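Local coordinates for CBS domain-containing protein CBSX2, chloroplastic (Arabidopsis thaliana, PDB 3SL7) that probably modulates plant development as a CBS-pair redox regulator acting on the thioredoxin system of the chloroplast, at residues A[134-137]-A[141-144]; A[121-126]-A[130-135]; A[40-43]-A[49-52]. All coordinates share one frame; numbering follows the deposited sequence.

Contact 1 of 3, residues A[134-137]-A[141-144]; sequences VVDA and LIGI
V134 and the pair I142-G143 form a classic beta bulge in the hairpin of strands 131-135 and 141-146, within the second CBS domain. The carbonyl oxygen of V134 accepts two backbone N-H groups. I142 N reaches V134 O at 2.7 Å on a nearly straight path, 172° at the hydrogen, whereas G143 N lies 3.2 Å from V134 O and is more bent. In return V134 N donates to G143 O at 2.6 Å, approaching from above the carbonyl plane.

Packing is tightest around this double acceptor. I142 CG1, turned between its backbone N and carbonyl carbon (chi1 58°), is brought over the V134 carbonyl, 3.3 Å from V134 O, and its chain runs at roughly a right angle to V134, whose CG1 lies 4.1 Å from I142 CG1. V134 CG2 rests on the G143 carbonyl, where glycine offers backbone in place of a side chain. On the other face of the sheet, beside V135, the CD1 branch of L141 bends back to within 3.6 Å of V134 O; L141 also packs on P41 and I43 of the first CBS domain.

Toward the turn the contact slackens. I142, partly exposed, sends CD1 toward the V135 carbonyl. I142 CG2 lies alongside D136, 3.9 Å from D136 CB, and brushes the carboxylate as well; D136 OD1 accepts from the backbone N of K140, which ties the turn together. The join between the strands therefore rests on main-chain polarity: buried V134 O is satisfied by two donors and screened by the hydrocarbon of L141 and I142, while the D136 carboxylate lies at the partly exposed margin.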
loop_
_atom_site.group_PDB
_atom_site.type_symbol
_atom_site.label_atom_id
_atom_site.label_comp_id
_atom_site.label_asym_id
_atom_site.label_seq_id
_atom_site.Cartn_x
_atom_site.Cartn_y
_atom_site.Cartn_z
ATOM N N VAL A 134 13.515 -10.167 4.703
ATOM C CA VAL A 134 14.062 -11.527 4.750
ATOM C C VAL A 134 15.536 -11.411 4.429
ATOM O O VAL A 134 15.916 -10.803 3.424
ATOM C CB VAL A 134 13.372 -12.452 3.744
ATOM C CG1 VAL A 134 13.770 -13.924 3.994
ATOM C CG2 VAL A 134 11.867 -12.291 3.835
ATOM N N VAL A 135 16.372 -11.970 5.298
ATOM C CA VAL A 135 17.803 -11.934 5.092
ATOM C C VAL A 135 18.406 -13.326 4.896
ATOM O O VAL A 135 17.800 -14.348 5.240
ATOM C CB VAL A 135 18.513 -11.223 6.262
ATOM C CG1 VAL A 135 17.990 -9.784 6.406
ATOM C CG2 VAL A 135 18.304 -11.992 7.553
ATOM N N ASP A 136 19.604 -13.356 4.329
ATOM C CA ASP A 136 20.371 -14.584 4.222
ATOM C C ASP A 136 21.355 -14.687 5.372
ATOM O O ASP A 136 21.314 -13.882 6.283
ATOM C CB ASP A 136 21.100 -14.663 2.885
ATOM C CG ASP A 136 22.179 -13.608 2.733
ATOM O OD1 ASP A 136 22.573 -12.944 3.725
ATOM O OD2 ASP A 136 22.643 -13.450 1.590
ATOM N N ALA A 137 22.247 -15.679 5.318
ATOM C CA ALA A 137 23.093 -15.998 6.461
ATOM C C ALA A 137 24.103 -14.889 6.702
ATOM O O ALA A 137 24.683 -14.786 7.781
ATOM C CB ALA A 137 23.807 -17.332 6.239
ATOM N N LEU A 141 19.787 -8.436 2.516
ATOM C CA LEU A 141 18.368 -8.412 2.204
ATOM C C LEU A 141 18.098 -9.268 0.974
ATOM O O LEU A 141 18.635 -8.991 -0.093
ATOM C CB LEU A 141 17.947 -6.979 1.907
ATOM C CG LEU A 141 16.477 -6.799 1.579
ATOM C CD1 LEU A 141 15.663 -7.252 2.774
ATOM C CD2 LEU A 141 16.191 -5.327 1.245
ATOM N N ILE A 142 17.278 -10.306 1.110
ATOM C CA ILE A 142 17.000 -11.162 -0.045
ATOM C C ILE A 142 15.525 -11.148 -0.409
ATOM O O ILE A 142 15.116 -11.648 -1.452
ATOM C CB ILE A 142 17.486 -12.610 0.162
ATOM C CG1 ILE A 142 16.834 -13.234 1.395
ATOM C CG2 ILE A 142 19.000 -12.653 0.279
ATOM C CD1 ILE A 142 17.133 -14.746 1.546
ATOM N N GLY A 143 14.717 -10.550 0.453
ATOM C CA GLY A 143 13.308 -10.441 0.161
ATOM C C GLY A 143 12.584 -9.718 1.265
ATOM O O GLY A 143 13.177 -9.277 2.243
ATOM N N ILE A 144 11.278 -9.608 1.117
ATOM C CA ILE A 144 10.479 -9.072 2.186
ATOM C C ILE A 144 9.180 -9.861 2.251
ATOM O O ILE A 144 8.657 -10.294 1.225
ATOM C CB ILE A 144 10.252 -7.525 2.005
ATOM C CG1 ILE A 144 9.699 -6.900 3.275
ATOM C CG2 ILE A 144 9.332 -7.216 0.827
ATOM C CD1 ILE A 144 9.915 -5.390 3.328
#

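Contact 2 of 3, residues A[121-126]-A[130-135]; sequences ARLLLE and RRLPVV. With ACT (acetate ion), chain C.
L124 and L132 pack against each other where helix 117-124 lies on strand 131-135, the second half of a beta-alpha-beta unit in the second CBS domain. L124 CD2 does most of the touching: it sits 3.5 Å from R131 CA and 3.8 Å from L132 CG. L132 CD1 reaches further along the helix, to 3.6 Å from L123 CB. With L132 CG anti to its carbonyl carbon (chi1 -63°), the leucine fork is directed at the helix. At the chain reversal, R130 CA makes a nearly linear CA-H...O contact of 3.5 Å with L124 O.

Around this core, V150 of helix 147-159 backs L124, and V111 flanks L132. The R131 side chain leaves in another direction, its chain extended from CG to NE. R131 NE gives weak hydrogen bonds to both oxygens of an acetate, probably from the crystallisation liquor, which lies at the guanidinium edge with its O in the guanidinium plane; R131 NH2 donates to T38 OG1. A leucine in its place would probably leave T38 OG1 and the acetate without their donor. Hydrocarbon thus joins helix to strand, while the edge of the R131 guanidinium is probably a favourable place for a small anion.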
loop_
_atom_site.group_PDB
_atom_site.type_symbol
_atom_site.label_atom_id
_atom_site.label_comp_id
_atom_site.label_asym_id
_atom_site.label_seq_id
_atom_site.Cartn_x
_atom_site.Cartn_y
_atom_site.Cartn_z
ATOM N N ALA A 121 4.078 -15.091 9.912
ATOM C CA ALA A 121 2.812 -14.384 9.816
ATOM C C ALA A 121 2.478 -13.675 11.132
ATOM O O ALA A 121 2.051 -12.522 11.143
ATOM C CB ALA A 121 1.703 -15.349 9.419
ATOM N N ARG A 122 2.682 -14.382 12.237
ATOM C CA ARG A 122 2.453 -13.848 13.572
ATOM C C ARG A 122 3.282 -12.586 13.794
ATOM O O ARG A 122 2.788 -11.582 14.302
ATOM C CB ARG A 122 2.841 -14.918 14.595
ATOM C CG ARG A 122 2.124 -14.846 15.928
ATOM C CD ARG A 122 2.204 -16.199 16.637
ATOM N NE ARG A 122 1.639 -17.268 15.813
ATOM C CZ ARG A 122 1.413 -18.509 16.233
ATOM N NH1 ARG A 122 1.706 -18.854 17.480
ATOM N NH2 ARG A 122 0.888 -19.408 15.404
ATOM N N LEU A 123 4.550 -12.656 13.399
ATOM C CA LEU A 123 5.495 -11.567 13.596
ATOM C C LEU A 123 5.122 -10.321 12.824
ATOM O O LEU A 123 5.322 -9.213 13.310
ATOM C CB LEU A 123 6.880 -12.000 13.139
ATOM C CG LEU A 123 8.069 -12.309 14.054
ATOM C CD1 LEU A 123 8.158 -11.520 15.368
ATOM C CD2 LEU A 123 8.384 -13.803 14.187
ATOM N N LEU A 124 4.623 -10.497 11.604
ATOM C CA LEU A 124 4.206 -9.357 10.793
ATOM C C LEU A 124 3.418 -8.388 11.641
ATOM O O LEU A 124 3.568 -7.176 11.528
ATOM C CB LEU A 124 3.317 -9.802 9.640
ATOM C CG LEU A 124 3.992 -10.230 8.353
ATOM C CD1 LEU A 124 2.933 -10.642 7.333
ATOM C CD2 LEU A 124 4.824 -9.093 7.831
ATOM N N LEU A 125 2.560 -8.937 12.488
ATOM C CA LEU A 125 1.663 -8.108 13.277
ATOM C C LEU A 125 2.314 -7.528 14.529
ATOM O O LEU A 125 1.712 -6.711 15.221
ATOM C CB LEU A 125 0.414 -8.906 13.653
ATOM C CG LEU A 125 -0.500 -9.345 12.502
ATOM C CD1 LEU A 125 0.231 -10.224 11.519
ATOM C CD2 LEU A 125 -1.724 -10.067 13.034
ATOM N N GLU A 126 3.540 -7.939 14.828
ATOM C CA GLU A 126 4.194 -7.453 16.038
ATOM C C GLU A 126 5.166 -6.306 15.761
ATOM O O GLU A 126 5.687 -5.692 16.692
ATOM C CB GLU A 126 4.882 -8.598 16.795
ATOM C CG GLU A 126 3.909 -9.596 17.423
ATOM C CD GLU A 126 4.608 -10.788 18.069
ATOM O OE1 GLU A 126 5.846 -10.744 18.235
ATOM O OE2 GLU A 126 3.913 -11.773 18.409
ATOM N N ARG A 130 5.065 -3.659 9.842
ATOM C CA ARG A 130 4.087 -4.557 9.215
ATOM C C ARG A 130 4.614 -5.285 7.971
ATOM O O ARG A 130 3.847 -5.722 7.114
ATOM C CB ARG A 130 2.825 -3.788 8.847
ATOM C CG ARG A 130 2.094 -3.182 10.039
ATOM C CD ARG A 130 1.306 -4.231 10.811
ATOM N NE ARG A 130 -0.097 -4.251 10.409
ATOM C CZ ARG A 130 -1.042 -3.509 10.979
ATOM N NH1 ARG A 130 -0.731 -2.694 11.977
ATOM N NH2 ARG A 130 -2.297 -3.584 10.555
ATOM N N ARG A 131 5.929 -5.373 7.858
ATOM C CA ARG A 131 6.577 -6.243 6.883
ATOM C C ARG A 131 7.783 -6.817 7.594
ATOM O O ARG A 131 8.248 -6.241 8.571
ATOM C CB ARG A 131 7.049 -5.450 5.668
ATOM C CG ARG A 131 6.034 -4.490 5.106
ATOM C CD ARG A 131 6.733 -3.463 4.235
ATOM N NE ARG A 131 5.797 -2.553 3.584
ATOM C CZ ARG A 131 5.342 -1.426 4.126
ATOM N NH1 ARG A 131 5.722 -1.064 5.343
ATOM N NH2 ARG A 131 4.500 -0.661 3.449
ATOM N N LEU A 132 8.293 -7.942 7.102
ATOM C CA LEU A 132 9.490 -8.542 7.654
ATOM C C LEU A 132 10.509 -8.662 6.548
ATOM O O LEU A 132 10.299 -9.403 5.601
ATOM C CB LEU A 132 9.195 -9.923 8.234
ATOM C CG LEU A 132 8.222 -9.918 9.407
ATOM C CD1 LEU A 132 7.731 -11.338 9.705
ATOM C CD2 LEU A 132 8.890 -9.309 10.629
ATOM N N PRO A 133 11.602 -7.895 6.649
ATOM C CA PRO A 133 12.683 -8.101 5.692
ATOM C C PRO A 133 13.138 -9.556 5.813
ATOM O O PRO A 133 13.122 -10.115 6.911
ATOM C CB PRO A 133 13.779 -7.159 6.190
ATOM C CG PRO A 133 13.042 -6.079 6.951
ATOM C CD PRO A 133 11.894 -6.816 7.607
ATOM N N VAL A 134 13.515 -10.167 4.703
ATOM C CA VAL A 134 14.062 -11.527 4.750
ATOM C C VAL A 134 15.536 -11.411 4.429
ATOM O O VAL A 134 15.916 -10.803 3.424
ATOM C CB VAL A 134 13.372 -12.452 3.744
ATOM C CG1 VAL A 134 13.770 -13.924 3.994
ATOM C CG2 VAL A 134 11.867 -12.291 3.835
ATOM N N VAL A 135 16.372 -11.970 5.298
ATOM C CA VAL A 135 17.803 -11.934 5.092
ATOM C C VAL A 135 18.406 -13.326 4.896
ATOM O O VAL A 135 17.800 -14.348 5.240
ATOM C CB VAL A 135 18.513 -11.223 6.262
ATOM C CG1 VAL A 135 17.990 -9.784 6.406
ATOM C CG2 VAL A 135 18.304 -11.992 7.553
HETATM C C ACT C . 5.755 -3.577 0.330
HETATM O O ACT C . 4.555 -3.384 0.609
HETATM O OXT ACT C . 6.572 -3.116 1.153
HETATM C CH3 ACT C . 6.187 -4.326 -0.903
#

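Contact 3 of 3, residues A[40-43]-A[49-52]; sequences LPVI and LVGV
V42 O is gripped by two backbone donors, V50 N at 2.8 Å and G51 N at 3.2 Å, the signature of a classic beta bulge in the antiparallel hairpin of strands 39-43 and 49-54. The hairpin belongs to the first CBS domain. The first of these bonds is the straighter, 165° at the hydrogen against 145° for the second. V42 N completes the hydrogen-bonded pair with G51 by donating to G51 O at 2.6 Å. Beyond the bulge the pairing slips by one residue, and I43 faces L49.

Side chains close over the shared oxygen from both faces. L49, with CG anti to its backbone N (chi1 -171°), folds CD2 back across the strand pair to 3.4 Å from V42 O, where that methyl also meets P41 CB. V50 contributes CG2, which touches both V42 O and V42 CG1; the two valines cross at about a right angle. On the same face as V42, G51 presents no side chain, and V42 CB and CG2 settle against its carbonyl.

On the P41 side of the sheet the hairpin looks toward the other CBS domain: L49 packs on P133 and V135, and V52 on P133. L40 turns instead to helix 25-35, meeting L31 and L32. Aliphatic groups thus cover the V42 carbonyl on both of its faces, and L49, together with P41, also reaches the second CBS domain. At the far end of the pairing, V52 CA approaches L40 O at 3.4 Å in a CA-H...O contact.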
loop_
_atom_site.group_PDB
_atom_site.type_symbol
_atom_site.label_atom_id
_atom_site.label_comp_id
_atom_site.label_asym_id
_atom_site.label_seq_id
_atom_site.Cartn_x
_atom_site.Cartn_y
_atom_site.Cartn_z
ATOM N N LEU A 40 10.002 1.195 3.357
ATOM C CA LEU A 40 11.158 0.770 2.577
ATOM C C LEU A 40 12.198 0.153 3.478
ATOM O O LEU A 40 12.497 0.702 4.544
ATOM C CB LEU A 40 11.806 1.986 1.914
ATOM C CG LEU A 40 10.982 2.819 0.938
ATOM C CD1 LEU A 40 11.585 4.219 0.837
ATOM C CD2 LEU A 40 10.930 2.146 -0.422
ATOM N N PRO A 41 12.778 -0.978 3.049
ATOM C CA PRO A 41 13.942 -1.488 3.764
ATOM C C PRO A 41 15.123 -0.588 3.469
ATOM O O PRO A 41 15.241 -0.050 2.365
ATOM C CB PRO A 41 14.161 -2.881 3.143
ATOM C CG PRO A 41 13.489 -2.833 1.825
ATOM C CD PRO A 41 12.345 -1.874 1.959
ATOM N N VAL A 42 15.984 -0.403 4.459
ATOM C CA VAL A 42 17.196 0.366 4.263
ATOM C C VAL A 42 18.387 -0.579 4.266
ATOM O O VAL A 42 18.551 -1.372 5.195
ATOM C CB VAL A 42 17.362 1.416 5.376
ATOM C CG1 VAL A 42 18.476 2.408 5.028
ATOM C CG2 VAL A 42 16.018 2.167 5.598
ATOM N N ILE A 43 19.205 -0.505 3.225
ATOM C CA ILE A 43 20.404 -1.321 3.128
ATOM C C ILE A 43 21.639 -0.433 3.095
ATOM O O ILE A 43 21.525 0.781 2.909
ATOM C CB ILE A 43 20.402 -2.158 1.837
ATOM C CG1 ILE A 43 20.229 -1.237 0.620
ATOM C CG2 ILE A 43 19.294 -3.187 1.884
ATOM C CD1 ILE A 43 20.591 -1.889 -0.695
ATOM N N LEU A 49 21.054 -5.481 5.287
ATOM C CA LEU A 49 19.859 -4.823 5.802
ATOM C C LEU A 49 20.262 -4.071 7.062
ATOM O O LEU A 49 20.786 -4.667 8.000
ATOM C CB LEU A 49 18.794 -5.875 6.110
ATOM C CG LEU A 49 17.349 -5.510 6.466
ATOM C CD1 LEU A 49 17.215 -5.248 7.930
ATOM C CD2 LEU A 49 16.861 -4.332 5.646
ATOM N N VAL A 50 20.067 -2.755 7.079
ATOM C CA VAL A 50 20.467 -1.967 8.245
ATOM C C VAL A 50 19.288 -1.327 8.980
ATOM O O VAL A 50 19.422 -0.884 10.122
ATOM C CB VAL A 50 21.513 -0.896 7.884
ATOM C CG1 VAL A 50 22.714 -1.543 7.210
ATOM C CG2 VAL A 50 20.896 0.199 6.999
ATOM N N GLY A 51 18.135 -1.288 8.326
ATOM C CA GLY A 51 16.968 -0.683 8.927
ATOM C C GLY A 51 15.765 -0.694 8.022
ATOM O O GLY A 51 15.780 -1.269 6.937
ATOM N N VAL A 52 14.699 -0.076 8.506
ATOM C CA VAL A 52 13.485 0.099 7.731
ATOM C C VAL A 52 13.012 1.521 7.982
ATOM O O VAL A 52 13.305 2.106 9.027
ATOM C CB VAL A 52 12.381 -0.901 8.159
ATOM C CG1 VAL A 52 12.842 -2.356 7.907
ATOM C CG2 VAL A 52 12.027 -0.707 9.626
#

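In the fold
Contact 3 comes first along the chain, in the first CBS domain; contacts 2 and 1 follow in the second, overlapping at V134 and V135 on strand 131-135. Contact 2 sets a helix on that strand, and contact 1 pairs the strand with 141-146 in the same sheet. Contacts 1 and 3 are equivalent bulged hairpins, each in its own sheet, with centres about 11 Å apart; the centre of contact 2 is about 12 Å from that of contact 1 and 13 Å from that of contact 3. The two sheets meet through apolar side chains of strands 131-135, 141-146, 39-43 and 49-54, joining the two CBS domains into the CBS pair.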